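Local coordinates for attachment invasion locus protein (Yersinia pestis, PDB 3QRA), which promotes the attachment of the plague bacterium to eukaryotic host cells and its invasion of them, as a beta-barrel protein of the outer membrane, at residues A134-Y138 with G147-L151. Residues are numbered along the deposited sequence.
Sequences ASYEY and GTWML. With C8E ((hydroxyethyloxy)tri(ethyloxy)octane), chain H.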
ATOM      1  N   ALA A 134       5.658   5.665   6.768  1.00 23.17           N
ATOM      2  CA  ALA A 134       5.146   6.271   5.535  1.00 22.64           C
ATOM      3  C   ALA A 134       5.804   5.616   4.345  1.00 22.81           C
ATOM      4  O   ALA A 134       7.009   5.368   4.362  1.00 21.74           O
ATOM      5  CB  ALA A 134       5.386   7.788   5.510  1.00 23.16           C
ATOM      6  N   SER A 135       5.020   5.323   3.314  1.00 19.47           N
ATOM      7  CA  SER A 135       5.610   4.686   2.139  1.00 20.48           C
ATOM      8  C   SER A 135       4.824   4.950   0.866  1.00 21.01           C
ATOM      9  O   SER A 135       3.682   5.406   0.907  1.00 20.96           O
ATOM     10  CB  SER A 135       5.766   3.171   2.370  1.00 20.37           C
ATOM     11  OG  SER A 135       4.534   2.486   2.215  1.00 20.14           O
ATOM     12  N   TYR A 136       5.471   4.675  -0.262  1.00 18.97           N
ATOM     13  CA  TYR A 136       4.843   4.754  -1.572  1.00 17.67           C
ATOM     14  C   TYR A 136       5.020   3.409  -2.269  1.00 20.30           C
ATOM     15  O   TYR A 136       6.035   2.711  -2.085  1.00 19.77           O
ATOM     16  CB  TYR A 136       5.451   5.881  -2.419  1.00 20.33           C
ATOM     17  CG  TYR A 136       4.946   5.879  -3.846  1.00 19.28           C
ATOM     18  CD1 TYR A 136       3.706   6.430  -4.164  1.00 25.55           C
ATOM     19  CD2 TYR A 136       5.705   5.327  -4.878  1.00 23.77           C
ATOM     20  CE1 TYR A 136       3.238   6.429  -5.470  1.00 26.69           C
ATOM     21  CE2 TYR A 136       5.233   5.317  -6.189  1.00 26.03           C
ATOM     22  CZ  TYR A 136       4.002   5.868  -6.471  1.00 28.66           C
ATOM     23  OH  TYR A 136       3.519   5.871  -7.763  1.00 32.82           O
ATOM     24  N   GLU A 137       4.018   3.041  -3.057  1.00 17.89           N
ATOM     25  CA  GLU A 137       4.022   1.788  -3.780  1.00 19.54           C
ATOM     26  C   GLU A 137       3.533   2.023  -5.199  1.00 24.03           C
ATOM     27  O   GLU A 137       2.669   2.845  -5.415  1.00 22.22           O
ATOM     28  CB  GLU A 137       3.077   0.827  -3.078  1.00 21.76           C
ATOM     29  CG  GLU A 137       2.922  -0.522  -3.727  1.00 20.33           C
ATOM     30  CD  GLU A 137       2.134  -1.431  -2.814  1.00 26.67           C
ATOM     31  OE1 GLU A 137       2.693  -1.809  -1.760  1.00 28.26           O
ATOM     32  OE2 GLU A 137       0.954  -1.718  -3.121  1.00 28.53           O
ATOM     33  N   TYR A 138       4.075   1.279  -6.152  1.00 18.23           N
ATOM     34  CA  TYR A 138       3.693   1.387  -7.558  1.00 19.74           C
ATOM     35  C   TYR A 138       3.456  -0.004  -8.129  1.00 21.34           C
ATOM     36  O   TYR A 138       4.207  -0.941  -7.844  1.00 21.28           O
ATOM     37  CB  TYR A 138       4.804   2.076  -8.348  1.00 21.25           C
ATOM     38  CG  TYR A 138       4.566   2.110  -9.838  1.00 23.02           C
ATOM     39  CD1 TYR A 138       3.697   3.043 -10.404  1.00 26.76           C
ATOM     40  CD2 TYR A 138       5.223   1.219 -10.687  1.00 25.04           C
ATOM     41  CE1 TYR A 138       3.488   3.081 -11.792  1.00 27.60           C
ATOM     42  CE2 TYR A 138       5.021   1.252 -12.066  1.00 28.10           C
ATOM     43  CZ  TYR A 138       4.153   2.175 -12.606  1.00 26.44           C
ATOM     44  OH  TYR A 138       3.969   2.204 -13.972  1.00 30.20           O
ATOM     45  N   GLY A 147      -0.646   3.963  -8.208  1.00 22.12           N
ATOM     46  CA  GLY A 147       0.289   4.488  -7.223  1.00 20.54           C
ATOM     47  C   GLY A 147      -0.406   4.604  -5.875  1.00 24.13           C
ATOM     48  O   GLY A 147      -1.508   5.122  -5.800  1.00 23.15           O
ATOM     49  N   THR A 148       0.221   4.127  -4.813  1.00 20.13           N
ATOM     50  CA  THR A 148      -0.436   4.117  -3.511  1.00 21.47           C
ATOM     51  C   THR A 148       0.453   4.716  -2.428  1.00 25.87           C
ATOM     52  O   THR A 148       1.585   4.280  -2.232  1.00 24.71           O
ATOM     53  CB  THR A 148      -0.848   2.679  -3.104  1.00 21.82           C
ATOM     54  OG1 THR A 148      -1.684   2.110  -4.126  1.00 21.60           O
ATOM     55  CG2 THR A 148      -1.594   2.676  -1.734  1.00 18.05           C
ATOM     56  N   TRP A 149      -0.074   5.714  -1.730  1.00 22.33           N
ATOM     57  CA  TRP A 149       0.606   6.305  -0.588  1.00 20.52           C
ATOM     58  C   TRP A 149       0.026   5.750   0.697  1.00 23.67           C
ATOM     59  O   TRP A 149      -1.168   5.472   0.779  1.00 20.97           O
ATOM     60  CB  TRP A 149       0.472   7.826  -0.595  1.00 23.34           C
ATOM     61  CG  TRP A 149       1.405   8.497  -1.577  1.00 30.99           C
ATOM     62  CD1 TRP A 149       1.113   8.904  -2.842  1.00 31.49           C
ATOM     63  CD2 TRP A 149       2.783   8.820  -1.354  1.00 30.56           C
ATOM     64  NE1 TRP A 149       2.228   9.477  -3.422  1.00 33.72           N
ATOM     65  CE2 TRP A 149       3.265   9.435  -2.525  1.00 36.26           C
ATOM     66  CE3 TRP A 149       3.657   8.649  -0.270  1.00 36.00           C
ATOM     67  CZ2 TRP A 149       4.587   9.879  -2.649  1.00 41.53           C
ATOM     68  CZ3 TRP A 149       4.970   9.094  -0.393  1.00 46.51           C
ATOM     69  CH2 TRP A 149       5.420   9.702  -1.574  1.00 41.65           C
ATOM     70  N   MET A 150       0.894   5.593   1.691  1.00 19.93           N
ATOM     71  CA  MET A 150       0.517   4.972   2.953  1.00 17.03           C
ATOM     72  C   MET A 150       1.103   5.773   4.088  1.00 22.54           C
ATOM     73  O   MET A 150       2.268   6.181   4.029  1.00 21.85           O
ATOM     74  CB  MET A 150       1.047   3.535   3.006  1.00 20.53           C
ATOM     75  CG  MET A 150       0.511   2.649   1.860  1.00 22.96           C
ATOM     76  SD  MET A 150       1.322   1.039   1.814  1.00 25.77           S
ATOM     77  CE  MET A 150       1.126   0.662   0.063  1.00 26.96           C
ATOM     78  N   LEU A 151       0.291   5.980   5.127  1.00 23.91           N
ATOM     79  CA  LEU A 151       0.741   6.705   6.315  1.00 22.38           C
ATOM     80  C   LEU A 151       0.099   6.076   7.542  1.00 23.81           C
ATOM     81  O   LEU A 151      -1.121   6.084   7.678  1.00 21.87           O
ATOM     82  CB  LEU A 151       0.344   8.174   6.231  1.00 24.21           C
ATOM     83  CG  LEU A 151       0.612   9.024   7.482  1.00 33.06           C
ATOM     84  CD1 LEU A 151       2.108   9.123   7.768  1.00 27.77           C
ATOM     85  CD2 LEU A 151       0.005  10.417   7.326  1.00 34.79           C
TER
HETATM   86  C1  C8E H   7       7.870   8.495   2.481  1.00 50.15           C
HETATM   87  C2  C8E H   7       7.902   7.849   1.102  1.00 58.01           C
HETATM   88  C3  C8E H   7       9.296   7.915   0.487  1.00 64.76           C
HETATM   89  C4  C8E H   7       9.475   6.849  -0.590  1.00 66.63           C
HETATM   90  C5  C8E H   7       9.943   7.453  -1.911  1.00 62.07           C
HETATM   91  C6  C8E H   7       8.994   7.119  -3.059  1.00 58.96           C
HETATM   92  C7  C8E H   7       9.074   8.181  -4.150  1.00 58.50           C
HETATM   93  C8  C8E H   7       8.096   7.900  -5.285  1.00 65.43           C
HETATM   94  O9  C8E H   7       7.613   9.120  -5.807  1.00 69.34           O
HETATM   95  O   HOH W   1       0.212   0.871  -5.828  1.00 21.56           O
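The indole of W149 folds across the strand boundary and lies over Y136, its partner in a non-hydrogen-bonded pair. CB of Y136 sits 3.8 Å from the centroid of the W149 six-membered ring, almost on the ring normal, a CH-pi contact. The two aromatic rings meet obliquely, with Y136 CD1 3.5 Å from W149 CE2. A detergent molecule, C8E, runs beside both: its C2 approaches W149 CZ3 and its C8 approaches Y136 CD2, each at 3.5 Å. This aromatic, detergent-coated face, which also carries A134, Y138 and L151, is thus the lipid-facing outside of the barrel. At G147 no side chain intervenes, and Y136 OH comes within 3.6 Å of G147 CA.

Beneath the rings the backbones pair as regular antiparallel strands. S135 and M150 exchange two hydrogen bonds (S135 N to M150 O, 3.0 Å; M150 N to S135 O, 2.9 Å), as do E137 and T148 (E137 N to T148 O, 2.9 Å; T148 N to E137 O, 2.8 Å). The side chains of these four residues point into the barrel. There M150 CE lies 3.4 Å from E137 OE1, and a water bound to T148 OG1 at 2.8 Å donates a weak bond to E137 O at 3.2 Å. Inside the barrel, S135 hydrogen-bonds to K33 and E137 to Y71 and S73 on strands that are not neighbours, while T148 hydrogen-bonds to S14 on the adjoining strand 5-18.

The segments belong to the hairpin of the last two strands, 130-141 and 144-156. Strand 130-141 pairs on its other edge with strand 108-124, while strand 144-156 hydrogen-bonds to strand 5-18, closing the eight-stranded barrel.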